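Local coordinates for protein tonb-dependent siderophore receptor (Acinetobacter baumannii, PDB 5FR8) that probably binds iron-chelating siderophores, possibly ferric enterobactin, in the first step of TonB-dependent iron uptake across the outer membrane, at residues T163-T174 with S185-P195. Residues are numbered along the deposited sequence; the frame is centred on the assembly and turned at random.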
ATOM      1  N   THR A 163      21.552 -18.272  -8.345  1.00 74.53           N
ATOM      2  CA  THR A 163      22.980 -18.310  -7.970  1.00 76.73           C
ATOM      3  C   THR A 163      23.670 -19.506  -8.610  1.00 81.52           C
ATOM      4  O   THR A 163      23.144 -20.620  -8.610  1.00 82.04           O
ATOM      5  CB  THR A 163      23.191 -18.385  -6.435  1.00 73.94           C
ATOM      6  OG1 THR A 163      22.664 -19.618  -5.915  1.00 75.39           O
ATOM      7  CG2 THR A 163      22.509 -17.231  -5.755  1.00 71.04           C
ATOM      8  N   ASN A 164      24.858 -19.273  -9.151  1.00 88.21           N
ATOM      9  CA  ASN A 164      25.568 -20.307  -9.888  1.00 86.26           C
ATOM     10  C   ASN A 164      26.260 -21.320  -8.999  1.00 84.65           C
ATOM     11  O   ASN A 164      26.932 -22.221  -9.497  1.00 81.22           O
ATOM     12  CB  ASN A 164      26.567 -19.663 -10.822  1.00 95.63           C
ATOM     13  CG  ASN A 164      25.900 -19.110 -12.061  1.00104.96           C
ATOM     14  OD1 ASN A 164      24.771 -18.602 -12.002  1.00101.97           O
ATOM     15  ND2 ASN A 164      26.589 -19.203 -13.194  1.00107.31           N
ATOM     16  N   GLU A 165      26.109 -21.156  -7.686  1.00 82.13           N
ATOM     17  CA  GLU A 165      26.476 -22.182  -6.721  1.00 82.44           C
ATOM     18  C   GLU A 165      25.352 -22.242  -5.715  1.00 83.33           C
ATOM     19  O   GLU A 165      24.678 -21.247  -5.489  1.00 86.63           O
ATOM     20  CB  GLU A 165      27.782 -21.837  -6.031  1.00 82.52           C
ATOM     21  CG  GLU A 165      28.855 -21.348  -6.981  1.00 84.32           C
ATOM     22  CD  GLU A 165      30.190 -21.165  -6.289  1.00 90.65           C
ATOM     23  OE1 GLU A 165      30.268 -20.369  -5.322  1.00 94.24           O
ATOM     24  OE2 GLU A 165      31.164 -21.813  -6.714  1.00 92.76           O
ATOM     25  N   THR A 166      25.122 -23.406  -5.126  1.00 88.91           N
ATOM     26  CA  THR A 166      23.919 -23.588  -4.313  1.00 86.08           C
ATOM     27  C   THR A 166      24.116 -22.958  -2.960  1.00 81.82           C
ATOM     28  O   THR A 166      24.876 -23.457  -2.144  1.00 84.09           O
ATOM     29  CB  THR A 166      23.531 -25.078  -4.146  1.00 87.52           C
ATOM     30  OG1 THR A 166      24.616 -25.803  -3.562  1.00 93.89           O
ATOM     31  CG2 THR A 166      23.201 -25.709  -5.492  1.00 84.54           C
ATOM     32  N   HIS A 167      23.439 -21.844  -2.728  1.00 81.99           N
ATOM     33  CA  HIS A 167      23.467 -21.206  -1.413  1.00 85.48           C
ATOM     34  C   HIS A 167      22.109 -21.389  -0.794  1.00 78.72           C
ATOM     35  O   HIS A 167      21.106 -21.320  -1.484  1.00 77.66           O
ATOM     36  CB  HIS A 167      23.842 -19.731  -1.518  1.00 89.65           C
ATOM     37  CG  HIS A 167      25.210 -19.506  -2.092  1.00100.20           C
ATOM     38  ND1 HIS A 167      25.426 -19.247  -3.432  1.00103.48           N
ATOM     39  CD2 HIS A 167      26.434 -19.527  -1.511  1.00102.02           C
ATOM     40  CE1 HIS A 167      26.721 -19.102  -3.648  1.00104.53           C
ATOM     41  NE2 HIS A 167      27.354 -19.269  -2.500  1.00108.27           N
ATOM     42  N   GLY A 168      22.080 -21.664   0.500  1.00 77.16           N
ATOM     43  CA  GLY A 168      20.839 -22.036   1.155  1.00 74.47           C
ATOM     44  C   GLY A 168      20.570 -21.124   2.314  1.00 72.21           C
ATOM     45  O   GLY A 168      21.481 -20.476   2.811  1.00 73.38           O
ATOM     46  N   SER A 169      19.316 -21.059   2.740  1.00 70.61           N
ATOM     47  CA  SER A 169      18.961 -20.331   3.958  1.00 73.76           C
ATOM     48  C   SER A 169      17.773 -20.987   4.636  1.00 72.19           C
ATOM     49  O   SER A 169      16.819 -21.389   3.984  1.00 69.42           O
ATOM     50  CB  SER A 169      18.596 -18.865   3.661  1.00 72.50           C
ATOM     51  OG  SER A 169      19.481 -18.255   2.741  1.00 73.20           O
ATOM     52  N   VAL A 170      17.835 -21.112   5.947  1.00 74.86           N
ATOM     53  CA  VAL A 170      16.629 -21.357   6.725  1.00 74.54           C
ATOM     54  C   VAL A 170      16.609 -20.369   7.867  1.00 73.13           C
ATOM     55  O   VAL A 170      17.634 -20.128   8.474  1.00 75.19           O
ATOM     56  CB  VAL A 170      16.583 -22.786   7.288  1.00 77.20           C
ATOM     57  CG1 VAL A 170      15.326 -22.985   8.130  1.00 75.06           C
ATOM     58  CG2 VAL A 170      16.662 -23.801   6.152  1.00 75.79           C
ATOM     59  N   GLU A 171      15.448 -19.796   8.156  1.00 73.52           N
ATOM     60  CA  GLU A 171      15.353 -18.735   9.153  1.00 78.36           C
ATOM     61  C   GLU A 171      14.106 -18.911  10.012  1.00 75.19           C
ATOM     62  O   GLU A 171      13.060 -19.317   9.520  1.00 72.70           O
ATOM     63  CB  GLU A 171      15.319 -17.360   8.471  1.00 84.22           C
ATOM     64  CG  GLU A 171      16.617 -16.937   7.784  1.00 95.94           C
ATOM     65  CD  GLU A 171      16.518 -16.792   6.256  1.00107.21           C
ATOM     66  OE1 GLU A 171      15.889 -17.656   5.584  1.00117.74           O
ATOM     67  OE2 GLU A 171      17.072 -15.793   5.720  1.00100.98           O
ATOM     68  N   PHE A 172      14.220 -18.615  11.297  1.00 74.73           N
ATOM     69  CA  PHE A 172      13.081 -18.692  12.205  1.00 75.96           C
ATOM     70  C   PHE A 172      12.938 -17.332  12.830  1.00 78.56           C
ATOM     71  O   PHE A 172      13.882 -16.535  12.839  1.00 93.02           O
ATOM     72  CB  PHE A 172      13.311 -19.713  13.326  1.00 79.71           C
ATOM     73  CG  PHE A 172      13.423 -21.150  12.851  1.00 81.85           C
ATOM     74  CD1 PHE A 172      14.552 -21.592  12.177  1.00 84.83           C
ATOM     75  CD2 PHE A 172      12.413 -22.060  13.100  1.00 80.00           C
ATOM     76  CE1 PHE A 172      14.660 -22.904  11.739  1.00 83.62           C
ATOM     77  CE2 PHE A 172      12.518 -23.372  12.671  1.00 80.10           C
ATOM     78  CZ  PHE A 172      13.641 -23.794  11.987  1.00 82.33           C
ATOM     79  N   TYR A 173      11.765 -17.054  13.360  1.00 74.02           N
ATOM     80  CA  TYR A 173      11.556 -15.816  14.088  1.00 72.23           C
ATOM     81  C   TYR A 173      10.383 -15.971  15.021  1.00 68.93           C
ATOM     82  O   TYR A 173       9.423 -16.673  14.721  1.00 66.08           O
ATOM     83  CB  TYR A 173      11.288 -14.648  13.132  1.00 73.74           C
ATOM     84  CG  TYR A 173      10.783 -13.387  13.828  1.00 73.32           C
ATOM     85  CD1 TYR A 173       9.458 -13.280  14.250  1.00 71.89           C
ATOM     86  CD2 TYR A 173      11.630 -12.317  14.054  1.00 73.54           C
ATOM     87  CE1 TYR A 173       8.994 -12.143  14.879  1.00 75.77           C
ATOM     88  CE2 TYR A 173      11.181 -11.178  14.676  1.00 78.24           C
ATOM     89  CZ  TYR A 173       9.861 -11.093  15.088  1.00 81.43           C
ATOM     90  OH  TYR A 173       9.412  -9.951  15.718  1.00 86.76           O
ATOM     91  N   THR A 174      10.450 -15.295  16.155  1.00 69.66           N
ATOM     92  CA  THR A 174       9.326 -15.290  17.071  1.00 69.66           C
ATOM     93  C   THR A 174       9.265 -13.958  17.763  1.00 68.10           C
ATOM     94  O   THR A 174      10.295 -13.357  18.027  1.00 71.02           O
ATOM     95  CB  THR A 174       9.453 -16.440  18.085  1.00 69.87           C
ATOM     96  OG1 THR A 174       8.311 -16.447  18.945  1.00 68.40           O
ATOM     97  CG2 THR A 174      10.737 -16.307  18.888  1.00 71.13           C
ATOM     98  N   SER A 185       3.879 -14.057  17.593  1.00 66.21           N
ATOM     99  CA  SER A 185       4.012 -14.292  16.142  1.00 67.12           C
ATOM    100  C   SER A 185       5.168 -15.259  15.889  1.00 70.16           C
ATOM    101  O   SER A 185       6.150 -15.268  16.657  1.00 71.56           O
ATOM    102  CB  SER A 185       4.233 -12.957  15.395  1.00 62.84           C
ATOM    103  OG  SER A 185       4.610 -13.137  14.035  1.00 66.97           O
ATOM    104  N   ASN A 186       5.053 -16.057  14.818  1.00 68.84           N
ATOM    105  CA  ASN A 186       6.066 -17.068  14.491  1.00 68.15           C
ATOM    106  C   ASN A 186       6.258 -17.355  13.009  1.00 66.12           C
ATOM    107  O   ASN A 186       5.302 -17.624  12.292  1.00 65.63           O
ATOM    108  CB  ASN A 186       5.729 -18.357  15.205  1.00 69.70           C
ATOM    109  CG  ASN A 186       5.811 -18.206  16.704  1.00 73.69           C
ATOM    110  OD1 ASN A 186       6.873 -17.888  17.260  1.00 72.05           O
ATOM    111  ND2 ASN A 186       4.678 -18.402  17.372  1.00 74.33           N
ATOM    112  N   ARG A 187       7.516 -17.333  12.576  1.00 64.10           N
ATOM    113  CA  ARG A 187       7.870 -17.593  11.202  1.00 62.37           C
ATOM    114  C   ARG A 187       8.884 -18.679  11.067  1.00 62.11           C
ATOM    115  O   ARG A 187       9.673 -18.915  11.972  1.00 63.50           O
ATOM    116  CB  ARG A 187       8.498 -16.362  10.590  1.00 66.10           C
ATOM    117  CG  ARG A 187       7.520 -15.252  10.364  1.00 70.61           C
ATOM    118  CD  ARG A 187       8.088 -14.212   9.424  1.00 72.20           C
ATOM    119  NE  ARG A 187       8.882 -13.183  10.101  1.00 72.15           N
ATOM    120  CZ  ARG A 187      10.204 -13.212  10.206  1.00 74.10           C
ATOM    121  NH1 ARG A 187      10.902 -14.233   9.722  1.00 73.92           N
ATOM    122  NH2 ARG A 187      10.838 -12.213  10.797  1.00 78.00           N
ATOM    123  N   VAL A 188       8.861 -19.322   9.905  1.00 60.50           N
ATOM    124  CA  VAL A 188       9.923 -20.193   9.450  1.00 62.21           C
ATOM    125  C   VAL A 188       9.850 -20.106   7.945  1.00 61.14           C
ATOM    126  O   VAL A 188       8.769 -19.936   7.376  1.00 59.99           O
ATOM    127  CB  VAL A 188       9.750 -21.674   9.900  1.00 67.01           C
ATOM    128  CG1 VAL A 188       8.412 -22.269   9.455  1.00 65.45           C
ATOM    129  CG2 VAL A 188      10.901 -22.529   9.377  1.00 67.75           C
ATOM    130  N   GLY A 189      10.989 -20.229   7.293  1.00 60.52           N
ATOM    131  CA  GLY A 189      11.040 -20.011   5.870  1.00 59.43           C
ATOM    132  C   GLY A 189      12.403 -20.349   5.345  1.00 62.31           C
ATOM    133  O   GLY A 189      13.375 -20.381   6.090  1.00 64.45           O
ATOM    134  N   PHE A 190      12.479 -20.608   4.050  1.00 64.46           N
ATOM    135  CA  PHE A 190      13.730 -21.051   3.460  1.00 67.62           C
ATOM    136  C   PHE A 190      13.950 -20.379   2.132  1.00 66.63           C
ATOM    137  O   PHE A 190      13.025 -19.859   1.518  1.00 70.54           O
ATOM    138  CB  PHE A 190      13.717 -22.567   3.265  1.00 67.45           C
ATOM    139  CG  PHE A 190      12.780 -23.024   2.188  1.00 65.61           C
ATOM    140  CD1 PHE A 190      13.215 -23.128   0.878  1.00 63.63           C
ATOM    141  CD2 PHE A 190      11.457 -23.335   2.487  1.00 65.35           C
ATOM    142  CE1 PHE A 190      12.354 -23.540  -0.110  1.00 61.20           C
ATOM    143  CE2 PHE A 190      10.586 -23.747   1.498  1.00 61.43           C
ATOM    144  CZ  PHE A 190      11.040 -23.844   0.200  1.00 61.71           C
ATOM    145  N   ASN A 191      15.184 -20.394   1.684  1.00 67.81           N
ATOM    146  CA  ASN A 191      15.487 -19.922   0.359  1.00 70.68           C
ATOM    147  C   ASN A 191      16.646 -20.750  -0.118  1.00 71.46           C
ATOM    148  O   ASN A 191      17.616 -20.937   0.617  1.00 77.01           O
ATOM    149  CB  ASN A 191      15.868 -18.447   0.368  1.00 71.95           C
ATOM    150  CG  ASN A 191      16.392 -17.985  -0.977  1.00 75.71           C
ATOM    151  OD1 ASN A 191      17.401 -18.490  -1.464  1.00 76.33           O
ATOM    152  ND2 ASN A 191      15.709 -17.024  -1.588  1.00 77.50           N
ATOM    153  N   VAL A 192      16.536 -21.270  -1.331  1.00 67.62           N
ATOM    154  CA  VAL A 192      17.627 -22.038  -1.916  1.00 65.61           C
ATOM    155  C   VAL A 192      17.752 -21.714  -3.409  1.00 60.76           C
ATOM    156  O   VAL A 192      16.754 -21.486  -4.091  1.00 54.26           O
ATOM    157  CB  VAL A 192      17.426 -23.541  -1.677  1.00 67.71           C
ATOM    158  CG1 VAL A 192      16.070 -23.993  -2.211  1.00 67.94           C
ATOM    159  CG2 VAL A 192      18.553 -24.323  -2.311  1.00 70.48           C
ATOM    160  N   SER A 193      18.990 -21.652  -3.882  1.00 60.07           N
ATOM    161  CA  SER A 193      19.288 -21.274  -5.260  1.00 60.19           C
ATOM    162  C   SER A 193      20.565 -21.982  -5.646  1.00 65.55           C
ATOM    163  O   SER A 193      21.405 -22.294  -4.790  1.00 67.83           O
ATOM    164  CB  SER A 193      19.445 -19.761  -5.452  1.00 59.49           C
ATOM    165  OG  SER A 193      20.445 -19.229  -4.603  1.00 63.44           O
ATOM    166  N   GLY A 194      20.691 -22.276  -6.936  1.00 68.30           N
ATOM    167  CA  GLY A 194      21.830 -23.051  -7.432  1.00 69.70           C
ATOM    168  C   GLY A 194      21.791 -23.234  -8.939  1.00 68.24           C
ATOM    169  O   GLY A 194      20.868 -22.759  -9.599  1.00 68.70           O
ATOM    170  N   PRO A 195      22.796 -23.922  -9.500  1.00 66.30           N
ATOM    171  CA  PRO A 195      22.712 -24.257 -10.884  1.00 64.66           C
ATOM    172  C   PRO A 195      21.972 -25.567 -11.020  1.00 65.40           C
ATOM    173  O   PRO A 195      22.061 -26.411 -10.122  1.00 64.41           O
ATOM    174  CB  PRO A 195      24.181 -24.421 -11.280  1.00 66.16           C
ATOM    175  CG  PRO A 195      24.807 -25.008 -10.080  1.00 68.09           C
ATOM    176  CD  PRO A 195      24.045 -24.426  -8.901  1.00 70.05           C
TER
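H167-T174 and S185-P195 run antiparallel, 4.6 Å between axes at 175°, as the first hairpin of the TonB-dependent receptor barrel. Hydrogen-bonded pairs H167-S193, S169-N191, E171-G189 and Y173-R187 alternate with non-hydrogen-bonded ones; R187 N donates to Y173 O at 2.9 Å, whereas in the E171-G189 pair the bond from G189 N to E171 O is weak. V170, F172, V188, F190 and V192 share one face, where V188 CG2 sits over the F172 ring in a CH-pi contact, 4.0 Å from its centroid. On the same face T174 OG1 donates to N186 OD1 at 2.6 Å. Y173 and R187 occupy the other face, directed to the barrel interior. With Y173 CG anti to its own N (chi1 168°) and the arginine chain bent at chi3, the guanidinium lies flat but offset over the CB-CG end of the Y173 ring, planes 20° apart, NH2 3.3 Å from Y173 CG. Plug residues hold that guanidinium: E130 by a salt bridge, V54 and R55 through their carbonyls. At the other end S193 OG donates to T163 OG1 (2.6 Å), which in turn donates to E165 O. The hairpin is thus two-faced: largely apolar outside, apart from T174-N186, consistent with lipid contact, and polar inside, where buried R187 ties barrel to plug.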